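Local atomic coordinates of aminoglycoside phosphotransferase (Mycobacterium smegmatis, PDB entry 6EF6), a protein that catalyses the phosphorylation of (S)-1-amino-2-propanol, as the kinase associated with the aminoacetone utilization microcompartment. Residues Arg109-Val114 and His125-Glu130; Thr29-Ala34 and Ser66-His71; Thr36-Ser41 and Thr101-Arg106. One frame throughout, in Å; residues are numbered along the deposited sequence.

Contact 1. Residues Arg109-Val114 and His125-Glu130; sequences RRVVTV and HVVHFE. With BEZ (benzoic acid), chain B.
V112 O takes the N-H of V126 in a bond of 2.7 Å between V112 O and V126 N, and the CA-H of H125 adds a weaker approach to the same oxygen. V126 O is used in the same way: V112 N reaches it at 2.9 Å, and the CA-H of V111 leans on it. V112 and V126 thus form an antiparallel hydrogen-bonded pair, their side chains on one face, where L68 and helix 28-35 pack against V126. On the other face T113 and H125 run alongside each other. T113 OG1 sits beside its own backbone N (chi1 -61°), level with the edge of the imidazole, and meets H125 ND1 at 2.9 Å in a hydrogen bond. Strands 112-114 and 124-130 make a beta hairpin that ends the five-stranded antiparallel sheet of a kinase-like N-terminal lobe, a setting where beta-branched valines fit the extended backbone. Further along, V111 CG2 touches V127 CG2 at 4.2 Å, an apolar pair beside helix 78-94. Beyond the ladder a water joins the loop carbonyl of R110 to strand 124-130, giving a hydrogen to R110 O at 2.6 Å and receiving one from H128 N at 3.0 Å. V127 CG1 also lies over one face of the F129 ring; benzoic acid lies over the opposite face, its C6 3.6 Å from F129 CD2.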
loop_
_atom_site.group_PDB
_atom_site.type_symbol
_atom_site.label_atom_id
_atom_site.label_comp_id
_atom_site.label_asym_id
_atom_site.label_seq_id
_atom_site.Cartn_x
_atom_site.Cartn_y
_atom_site.Cartn_z
ATOM N N ARG A 109 -4.824 2.756 25.521
ATOM C CA ARG A 109 -5.092 3.353 24.228
ATOM C C ARG A 109 -4.264 2.691 23.142
ATOM O O ARG A 109 -3.202 2.115 23.391
ATOM C CB ARG A 109 -4.878 4.854 24.304
ATOM C CG ARG A 109 -5.940 5.453 25.263
ATOM C CD ARG A 109 -5.763 6.922 25.578
ATOM N NE ARG A 109 -5.247 7.665 24.432
ATOM C CZ ARG A 109 -3.994 8.098 24.307
ATOM N NH1 ARG A 109 -3.636 8.762 23.215
ATOM N NH2 ARG A 109 -3.096 7.888 25.264
ATOM N N ARG A 110 -4.783 2.752 21.925
ATOM C CA ARG A 110 -4.138 2.087 20.806
ATOM C C ARG A 110 -3.132 2.969 20.094
ATOM O O ARG A 110 -2.168 2.454 19.530
ATOM C CB ARG A 110 -5.200 1.641 19.808
ATOM C CG ARG A 110 -6.151 0.630 20.397
ATOM C CD ARG A 110 -7.214 0.110 19.404
ATOM N NE ARG A 110 -8.031 1.191 18.896
ATOM C CZ ARG A 110 -8.919 1.026 17.906
ATOM N NH1 ARG A 110 -9.129 -0.177 17.404
ATOM N NH2 ARG A 110 -9.598 2.070 17.460
ATOM N N VAL A 111 -3.364 4.273 20.045
ATOM C CA VAL A 111 -2.464 5.215 19.383
ATOM C C VAL A 111 -1.831 6.096 20.449
ATOM O O VAL A 111 -2.536 6.835 21.144
ATOM C CB VAL A 111 -3.209 6.072 18.358
ATOM C CG1 VAL A 111 -2.198 6.963 17.602
ATOM C CG2 VAL A 111 -4.001 5.152 17.407
ATOM N N VAL A 112 -0.504 6.038 20.558
ATOM C CA VAL A 112 0.251 6.881 21.488
ATOM C C VAL A 112 0.778 8.070 20.705
ATOM O O VAL A 112 1.479 7.887 19.707
ATOM C CB VAL A 112 1.420 6.104 22.120
ATOM C CG1 VAL A 112 2.322 7.034 22.915
ATOM C CG2 VAL A 112 0.888 4.989 23.008
ATOM N N THR A 113 0.499 9.281 21.181
ATOM C CA THR A 113 1.018 10.496 20.572
ATOM C C THR A 113 2.099 11.051 21.472
ATOM O O THR A 113 1.857 11.258 22.663
ATOM C CB THR A 113 -0.089 11.540 20.406
ATOM O OG1 THR A 113 -1.110 11.020 19.550
ATOM C CG2 THR A 113 0.460 12.824 19.790
ATOM N N VAL A 114 3.288 11.286 20.915
ATOM C CA VAL A 114 4.349 11.859 21.731
ATOM C C VAL A 114 4.806 13.174 21.126
ATOM O O VAL A 114 4.859 13.354 19.906
ATOM C CB VAL A 114 5.543 10.923 22.025
ATOM C CG1 VAL A 114 5.052 9.590 22.618
ATOM C CG2 VAL A 114 6.356 10.701 20.801
ATOM N N HIS A 125 2.445 10.348 16.080
ATOM C CA HIS A 125 1.624 9.222 16.490
ATOM C C HIS A 125 2.388 7.913 16.316
ATOM O O HIS A 125 3.178 7.746 15.372
ATOM C CB HIS A 125 0.312 9.217 15.693
ATOM C CG HIS A 125 -0.304 10.578 15.575
ATOM N ND1 HIS A 125 -0.644 11.340 16.674
ATOM C CD2 HIS A 125 -0.607 11.329 14.488
ATOM C CE1 HIS A 125 -1.124 12.501 16.270
ATOM N NE2 HIS A 125 -1.128 12.513 14.949
ATOM N N VAL A 126 2.154 6.992 17.248
ATOM C CA VAL A 126 2.851 5.719 17.316
ATOM C C VAL A 126 1.822 4.619 17.553
ATOM O O VAL A 126 0.878 4.806 18.321
ATOM C CB VAL A 126 3.901 5.780 18.452
ATOM C CG1 VAL A 126 4.639 4.501 18.532
ATOM C CG2 VAL A 126 4.869 6.954 18.207
ATOM N N VAL A 127 1.990 3.480 16.888
ATOM C CA VAL A 127 1.200 2.281 17.172
ATOM C C VAL A 127 2.156 1.112 17.404
ATOM O O VAL A 127 3.156 0.965 16.694
ATOM C CB VAL A 127 0.165 1.961 16.059
ATOM C CG1 VAL A 127 -0.649 0.758 16.462
ATOM C CG2 VAL A 127 -0.711 3.143 15.786
ATOM N N HIS A 128 1.871 0.302 18.420
ATOM C CA HIS A 128 2.665 -0.862 18.801
ATOM C C HIS A 128 1.911 -2.117 18.387
ATOM O O HIS A 128 0.704 -2.218 18.633
ATOM C CB HIS A 128 2.885 -0.830 20.309
ATOM C CG HIS A 128 3.957 -1.743 20.819
ATOM N ND1 HIS A 128 4.281 -1.789 22.159
ATOM C CD2 HIS A 128 4.805 -2.599 20.203
ATOM C CE1 HIS A 128 5.263 -2.646 22.352
ATOM N NE2 HIS A 128 5.613 -3.145 21.182
ATOM N N PHE A 129 2.591 -3.048 17.726
ATOM C CA PHE A 129 1.988 -4.296 17.274
ATOM C C PHE A 129 2.733 -5.501 17.842
ATOM O O PHE A 129 3.937 -5.425 18.126
ATOM C CB PHE A 129 2.050 -4.392 15.733
ATOM C CG PHE A 129 1.272 -3.311 15.008
ATOM C CD1 PHE A 129 -0.109 -3.401 14.870
ATOM C CD2 PHE A 129 1.934 -2.222 14.436
ATOM C CE1 PHE A 129 -0.821 -2.415 14.174
ATOM C CE2 PHE A 129 1.243 -1.226 13.762
ATOM C CZ PHE A 129 -0.142 -1.334 13.600
ATOM N N GLU A 130 2.035 -6.642 17.930
ATOM C CA GLU A 130 2.694 -7.882 18.304
ATOM C C GLU A 130 3.651 -8.300 17.197
ATOM O O GLU A 130 3.522 -7.885 16.035
ATOM C CB GLU A 130 1.676 -8.992 18.576
ATOM C CG GLU A 130 0.737 -8.677 19.737
ATOM C CD GLU A 130 -0.140 -9.844 20.159
ATOM O OE1 GLU A 130 -0.139 -10.889 19.476
ATOM O OE2 GLU A 130 -0.847 -9.701 21.180
HETATM C C BEZ B . 2.955 -1.441 9.730
HETATM O O1 BEZ B . 1.747 -1.205 9.722
HETATM O O2 BEZ B . 3.760 -0.582 9.269
HETATM C C1 BEZ B . 3.419 -2.745 10.284
HETATM C C2 BEZ B . 4.669 -3.238 9.960
HETATM C C3 BEZ B . 5.083 -4.455 10.490
HETATM C C4 BEZ B . 4.238 -5.174 11.325
HETATM C C5 BEZ B . 2.982 -4.670 11.650
HETATM C C6 BEZ B . 2.576 -3.465 11.118
HETATM O O HOH W 1 -0.236 0.932 20.395
#

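Contact 2. Residues Thr29-Ala34 and Ser66-His71; sequences TIAQQA and SILRVH. With BEZ (benzoic acid), chain B.
L68 CD2 lies against the helix, 3.8 Å from A31 CB and 3.5 Å from A31 O, one methyl touching both a short side chain and a backbone carbonyl. A34 CB meets the same methyl, less closely, from the next turn. Alanine suits both positions because a single CB lets the helix settle low over the leucine. V70 works two residues further along the strand with both of its branches: CG2 faces A31 CB at 4.1 Å, while CG1 stands anti to the backbone N (chi1 177°) and meets I30 CG2 at 3.7 Å. The five side chains are buried and meet one another through carbon atoms alone, and no hydrogen bond joins the two segments. Helix 28-35 thereby lies across one face of the antiparallel sheet of the N-terminal lobe, the axes of its 29-34 segment and strand 66-70 coming within 9.0 Å at an angle of 123°. Y57 and V114, on other strands, extend the surface under A31 and I30. The far side of the helix is loose by comparison: T29 and Q32 are exposed, polar residues that suit water, and Q32 points away from the strand. The opposite face of the strand meets the ligand with one polar and one apolar side chain. Bent at chi3 (76°), R69 presents the edge of its guanidinium to benzoic acid, and R69 NH1 donates to O1 of benzoic acid at 2.9 Å. R69 NH2 forms a salt bridge with E84 of helix 78-94, which recalls the strand-to-helix lysine-glutamate pair of protein kinases. On this ligand side I67 CD1 rests 3.5 Å from C4 of benzoic acid.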
loop_
_atom_site.group_PDB
_atom_site.type_symbol
_atom_site.label_atom_id
_atom_site.label_comp_id
_atom_site.label_asym_id
_atom_site.label_seq_id
_atom_site.Cartn_x
_atom_site.Cartn_y
_atom_site.Cartn_z
ATOM N N THR A 29 14.531 8.639 18.490
ATOM C CA THR A 29 14.217 9.226 19.788
ATOM C C THR A 29 12.715 9.212 20.043
ATOM O O THR A 29 12.290 9.044 21.188
ATOM C CB THR A 29 14.763 10.655 19.914
ATOM O OG1 THR A 29 13.998 11.551 19.101
ATOM C CG2 THR A 29 16.224 10.724 19.504
ATOM N N ILE A 30 11.895 9.377 19.001
ATOM C CA ILE A 30 10.455 9.254 19.193
ATOM C C ILE A 30 10.106 7.834 19.597
ATOM O O ILE A 30 9.282 7.611 20.492
ATOM C CB ILE A 30 9.688 9.713 17.938
ATOM C CG1 ILE A 30 9.824 11.226 17.792
ATOM C CG2 ILE A 30 8.203 9.338 18.033
ATOM C CD1 ILE A 30 9.877 11.674 16.376
ATOM N N ALA A 31 10.717 6.848 18.944
ATOM C CA ALA A 31 10.471 5.466 19.317
ATOM C C ALA A 31 10.851 5.211 20.765
ATOM O O ALA A 31 10.112 4.540 21.494
ATOM C CB ALA A 31 11.201 4.522 18.363
ATOM N N GLN A 32 11.973 5.774 21.213
ATOM C CA GLN A 32 12.387 5.595 22.600
ATOM C C GLN A 32 11.416 6.267 23.554
ATOM O O GLN A 32 11.038 5.687 24.577
ATOM C CB GLN A 32 13.785 6.181 22.801
ATOM C CG GLN A 32 14.898 5.261 22.407
ATOM C CD GLN A 32 16.252 5.841 22.780
ATOM O OE1 GLN A 32 16.770 5.590 23.866
ATOM N NE2 GLN A 32 16.819 6.637 21.886
ATOM N N GLN A 33 11.018 7.509 23.252
ATOM C CA GLN A 33 10.000 8.159 24.071
ATOM C C GLN A 33 8.773 7.281 24.191
ATOM O O GLN A 33 8.169 7.182 25.268
ATOM C CB GLN A 33 9.584 9.496 23.464
ATOM C CG GLN A 33 10.655 10.578 23.472
ATOM C CD GLN A 33 10.137 11.883 22.899
ATOM O OE1 GLN A 33 9.147 12.434 23.385
ATOM N NE2 GLN A 33 10.785 12.373 21.849
ATOM N N ALA A 34 8.356 6.672 23.079
ATOM C CA ALA A 34 7.123 5.899 23.081
ATOM C C ALA A 34 7.223 4.670 23.968
ATOM O O ALA A 34 6.208 4.216 24.511
ATOM C CB ALA A 34 6.751 5.489 21.647
ATOM N N SER A 66 8.456 -7.343 19.610
ATOM C CA SER A 66 7.263 -6.656 19.122
ATOM C C SER A 66 7.688 -5.599 18.109
ATOM O O SER A 66 8.869 -5.453 17.807
ATOM C CB SER A 66 6.415 -6.101 20.278
ATOM O OG SER A 66 7.160 -5.213 21.103
ATOM N N ILE A 67 6.703 -4.914 17.531
ATOM C CA ILE A 67 6.939 -3.979 16.438
ATOM C C ILE A 67 6.356 -2.613 16.771
ATOM O O ILE A 67 5.171 -2.494 17.117
ATOM C CB ILE A 67 6.375 -4.513 15.110
ATOM C CG1 ILE A 67 7.188 -5.752 14.709
ATOM C CG2 ILE A 67 6.455 -3.438 14.057
ATOM C CD1 ILE A 67 6.564 -6.551 13.604
ATOM N N LEU A 68 7.170 -1.573 16.641
ATOM C CA LEU A 68 6.716 -0.215 16.918
ATOM C C LEU A 68 6.707 0.599 15.623
ATOM O O LEU A 68 7.745 0.719 14.958
ATOM C CB LEU A 68 7.635 0.428 17.962
ATOM C CG LEU A 68 7.153 1.721 18.573
ATOM C CD1 LEU A 68 5.957 1.497 19.458
ATOM C CD2 LEU A 68 8.304 2.323 19.403
ATOM N N ARG A 69 5.557 1.152 15.254
ATOM C CA ARG A 69 5.414 1.970 14.053
ATOM C C ARG A 69 5.312 3.453 14.426
ATOM O O ARG A 69 4.349 3.862 15.089
ATOM C CB ARG A 69 4.156 1.546 13.292
ATOM C CG ARG A 69 3.873 2.349 12.037
ATOM C CD ARG A 69 2.644 1.785 11.322
ATOM N NE ARG A 69 1.418 2.172 11.986
ATOM C CZ ARG A 69 0.204 1.824 11.552
ATOM N NH1 ARG A 69 0.060 1.002 10.505
ATOM N NH2 ARG A 69 -0.847 2.323 12.158
ATOM N N VAL A 70 6.273 4.260 13.984
ATOM C CA VAL A 70 6.263 5.706 14.222
ATOM C C VAL A 70 5.746 6.392 12.954
ATOM O O VAL A 70 6.400 6.368 11.910
ATOM C CB VAL A 70 7.654 6.228 14.605
ATOM C CG1 VAL A 70 7.638 7.762 14.784
ATOM C CG2 VAL A 70 8.153 5.578 15.894
ATOM N N HIS A 71 4.577 7.026 13.028
ATOM C CA HIS A 71 3.960 7.598 11.837
ATOM C C HIS A 71 4.698 8.846 11.393
ATOM O O HIS A 71 5.091 9.692 12.205
ATOM C CB HIS A 71 2.505 7.946 12.129
ATOM C CG HIS A 71 1.615 6.754 12.194
ATOM N ND1 HIS A 71 0.866 6.344 11.118
ATOM C CD2 HIS A 71 1.366 5.872 13.187
ATOM C CE1 HIS A 71 0.203 5.246 11.449
ATOM N NE2 HIS A 71 0.470 4.952 12.707
HETATM C C BEZ B . 2.955 -1.441 9.730
HETATM O O1 BEZ B . 1.747 -1.205 9.722
HETATM O O2 BEZ B . 3.760 -0.582 9.269
HETATM C C1 BEZ B . 3.419 -2.745 10.284
HETATM C C2 BEZ B . 4.669 -3.238 9.960
HETATM C C3 BEZ B . 5.083 -4.455 10.490
HETATM C C4 BEZ B . 4.238 -5.174 11.325
HETATM C C5 BEZ B . 2.982 -4.670 11.650
HETATM C C6 BEZ B . 2.576 -3.465 11.118
#

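Contact 3. Residues Thr36-Ser41 and Thr101-Arg106; sequences THYDVS and TVVPAR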
loop_
_atom_site.group_PDB
_atom_site.type_symbol
_atom_site.label_atom_id
_atom_site.label_comp_id
_atom_site.label_asym_id
_atom_site.label_seq_id
_atom_site.Cartn_x
_atom_site.Cartn_y
_atom_site.Cartn_z
ATOM N N THR A 36 8.194 4.325 26.875
ATOM C CA THR A 36 7.782 4.487 28.262
ATOM C C THR A 36 6.286 4.257 28.434
ATOM O O THR A 36 5.833 4.082 29.573
ATOM C CB THR A 36 8.170 5.861 28.814
ATOM O OG1 THR A 36 7.400 6.864 28.155
ATOM C CG2 THR A 36 9.622 6.134 28.570
ATOM N N HIS A 37 5.515 4.272 27.347
ATOM C CA HIS A 37 4.065 4.087 27.430
ATOM C C HIS A 37 3.635 2.631 27.342
ATOM O O HIS A 37 2.443 2.345 27.424
ATOM C CB HIS A 37 3.373 4.921 26.355
ATOM C CG HIS A 37 3.516 6.382 26.592
ATOM N ND1 HIS A 37 4.633 7.088 26.195
ATOM C CD2 HIS A 37 2.727 7.262 27.249
ATOM C CE1 HIS A 37 4.510 8.346 26.579
ATOM N NE2 HIS A 37 3.368 8.477 27.229
ATOM N N TYR A 38 4.567 1.711 27.230
ATOM C CA TYR A 38 4.292 0.299 27.080
ATOM C C TYR A 38 5.038 -0.474 28.156
ATOM O O TYR A 38 5.986 0.023 28.773
ATOM C CB TYR A 38 4.709 -0.171 25.680
ATOM C CG TYR A 38 3.928 0.529 24.578
ATOM C CD1 TYR A 38 2.657 0.072 24.187
ATOM C CD2 TYR A 38 4.448 1.625 23.907
ATOM C CE1 TYR A 38 1.945 0.689 23.172
ATOM C CE2 TYR A 38 3.741 2.242 22.874
ATOM C CZ TYR A 38 2.492 1.756 22.500
ATOM O OH TYR A 38 1.798 2.353 21.481
ATOM N N ASP A 39 4.582 -1.705 28.382
ATOM C CA ASP A 39 5.157 -2.534 29.422
ATOM C C ASP A 39 6.528 -3.065 29.060
ATOM O O ASP A 39 7.278 -3.465 29.957
ATOM C CB ASP A 39 4.196 -3.653 29.796
ATOM C CG ASP A 39 3.061 -3.156 30.659
ATOM O OD1 ASP A 39 3.315 -2.277 31.517
ATOM O OD2 ASP A 39 1.920 -3.613 30.474
ATOM N N VAL A 40 6.885 -3.059 27.781
ATOM C CA VAL A 40 8.233 -3.439 27.404
ATOM C C VAL A 40 9.228 -2.438 27.987
ATOM O O VAL A 40 8.970 -1.228 28.045
ATOM C CB VAL A 40 8.325 -3.526 25.873
ATOM C CG1 VAL A 40 8.011 -2.178 25.256
ATOM C CG2 VAL A 40 9.697 -4.031 25.470
ATOM N N SER A 41 10.380 -2.948 28.419
ATOM C CA SER A 41 11.385 -2.115 29.075
ATOM C C SER A 41 11.700 -0.869 28.248
ATOM O O SER A 41 11.774 -0.913 27.014
ATOM C CB SER A 41 12.658 -2.929 29.297
ATOM O OG SER A 41 13.747 -2.088 29.593
ATOM N N THR A 101 -1.772 -7.474 15.234
ATOM C CA THR A 101 -2.514 -7.280 16.474
ATOM C C THR A 101 -1.933 -6.101 17.238
ATOM O O THR A 101 -0.739 -6.073 17.544
ATOM C CB THR A 101 -2.424 -8.516 17.362
ATOM O OG1 THR A 101 -3.003 -9.643 16.681
ATOM C CG2 THR A 101 -3.186 -8.298 18.646
ATOM N N VAL A 102 -2.786 -5.140 17.575
ATOM C CA VAL A 102 -2.322 -3.958 18.274
ATOM C C VAL A 102 -1.995 -4.312 19.726
ATOM O O VAL A 102 -2.712 -5.087 20.375
ATOM C CB VAL A 102 -3.405 -2.867 18.183
ATOM C CG1 VAL A 102 -3.054 -1.704 19.123
ATOM C CG2 VAL A 102 -3.547 -2.372 16.782
ATOM N N VAL A 103 -0.900 -3.757 20.233
ATOM C CA VAL A 103 -0.545 -3.832 21.656
ATOM C C VAL A 103 -0.982 -2.519 22.300
ATOM O O VAL A 103 -0.396 -1.474 21.993
ATOM C CB VAL A 103 0.964 -4.038 21.834
ATOM C CG1 VAL A 103 1.379 -3.948 23.323
ATOM C CG2 VAL A 103 1.362 -5.349 21.266
ATOM N N PRO A 104 -1.981 -2.519 23.171
ATOM C CA PRO A 104 -2.358 -1.256 23.810
ATOM C C PRO A 104 -1.287 -0.750 24.759
ATOM O O PRO A 104 -0.514 -1.517 25.342
ATOM C CB PRO A 104 -3.639 -1.607 24.578
ATOM C CG PRO A 104 -4.182 -2.809 23.872
ATOM C CD PRO A 104 -2.963 -3.578 23.452
ATOM N N ALA A 105 -1.261 0.571 24.894
ATOM C CA ALA A 105 -0.360 1.239 25.821
ATOM C C ALA A 105 -0.802 0.965 27.253
ATOM O O ALA A 105 -1.829 0.309 27.502
ATOM C CB ALA A 105 -0.343 2.739 25.559
ATOM N N ARG A 106 -0.042 1.510 28.215
ATOM C CA ARG A 106 -0.291 1.187 29.614
ATOM C C ARG A 106 -1.600 1.764 30.131
ATOM O O ARG A 106 -2.060 1.349 31.199
ATOM C CB ARG A 106 0.848 1.709 30.492
ATOM C CG ARG A 106 2.126 0.968 30.301
ATOM C CD ARG A 106 3.323 1.803 30.792
ATOM N NE ARG A 106 3.175 2.316 32.163
ATOM C CZ ARG A 106 3.346 1.583 33.259
ATOM N NH1 ARG A 106 3.605 0.292 33.147
ATOM N NH2 ARG A 106 3.217 2.115 34.462
HETATM O O HOH W 1 -0.236 0.932 20.395
HETATM O O HOH W 2 1.564 -1.807 27.098
#
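R106 binds H37 through its backbone, R106 N donating to H37 O at 2.7 Å, and then lays its side chain along the same loop. Neither segment is a helix or strand: residues 36-41 leave helix 28-35 for the first strand of the kinase-like N-terminal lobe, and residues 101-106 lead from helix 78-94 towards strand 112-114. The arginine can be followed outwards. Its CB lies 3.5 Å from H37 O, and CG passes still closer, 3.2 Å from H37 O. CD then runs over the T36-H37 backbone, 3.6 Å from T36 O, and NE stays near T36 O in a longer approach. A bend at chi3 (52°) directs the guanidinium to the carboxylate of D39, where R106 NH1 and D39 OD1 stand 3.1 Å apart in a salt bridge whose hydrogen bond is weak. D39 OD1 approaches near the guanidinium plane, but the two flat groups are 88° apart, so one oxygen does the work. Arginine suits this exposed position, its aliphatic part covering backbone while its charge meets an acid at the surface. Inside, Y38 is buried. V103 O lies near the plane of its ring, at the edge, 3.4 Å from Y38 CE1, and A105, small enough to come close to the ring, brings its CB to 3.9 Å from Y38 CE1. H128 packs edge-to-face with the tyrosine. One water accepts a long bond from D39 N and donates to P104 O. At the tip of the tyrosine, Y38 OH donates across 2.7 Å to another water that in turn donates to V103 O.

Contact 2 is the buried one, joined by apolar side chains without a hydrogen bond, whereas contacts 1 and 3 are partly buried and rely on backbone bonds and waters; to these contact 1 adds a threonine-histidine bond, contact 3 an exposed salt bridge. Contacts 1 and 2 hold neighbouring strands of one sheet, 124-130 and 64-70, and both touch benzoic acid, F129 with its ring and R69 with a hydrogen bond. H128 NE2 and S66 OG, probably hydrogen-bonded, tie them further. Contact 3 belongs to the loops beside that sheet: V103 N meets H128 O, and Y38 packs on V112. One water serves both contacts 1 and 3.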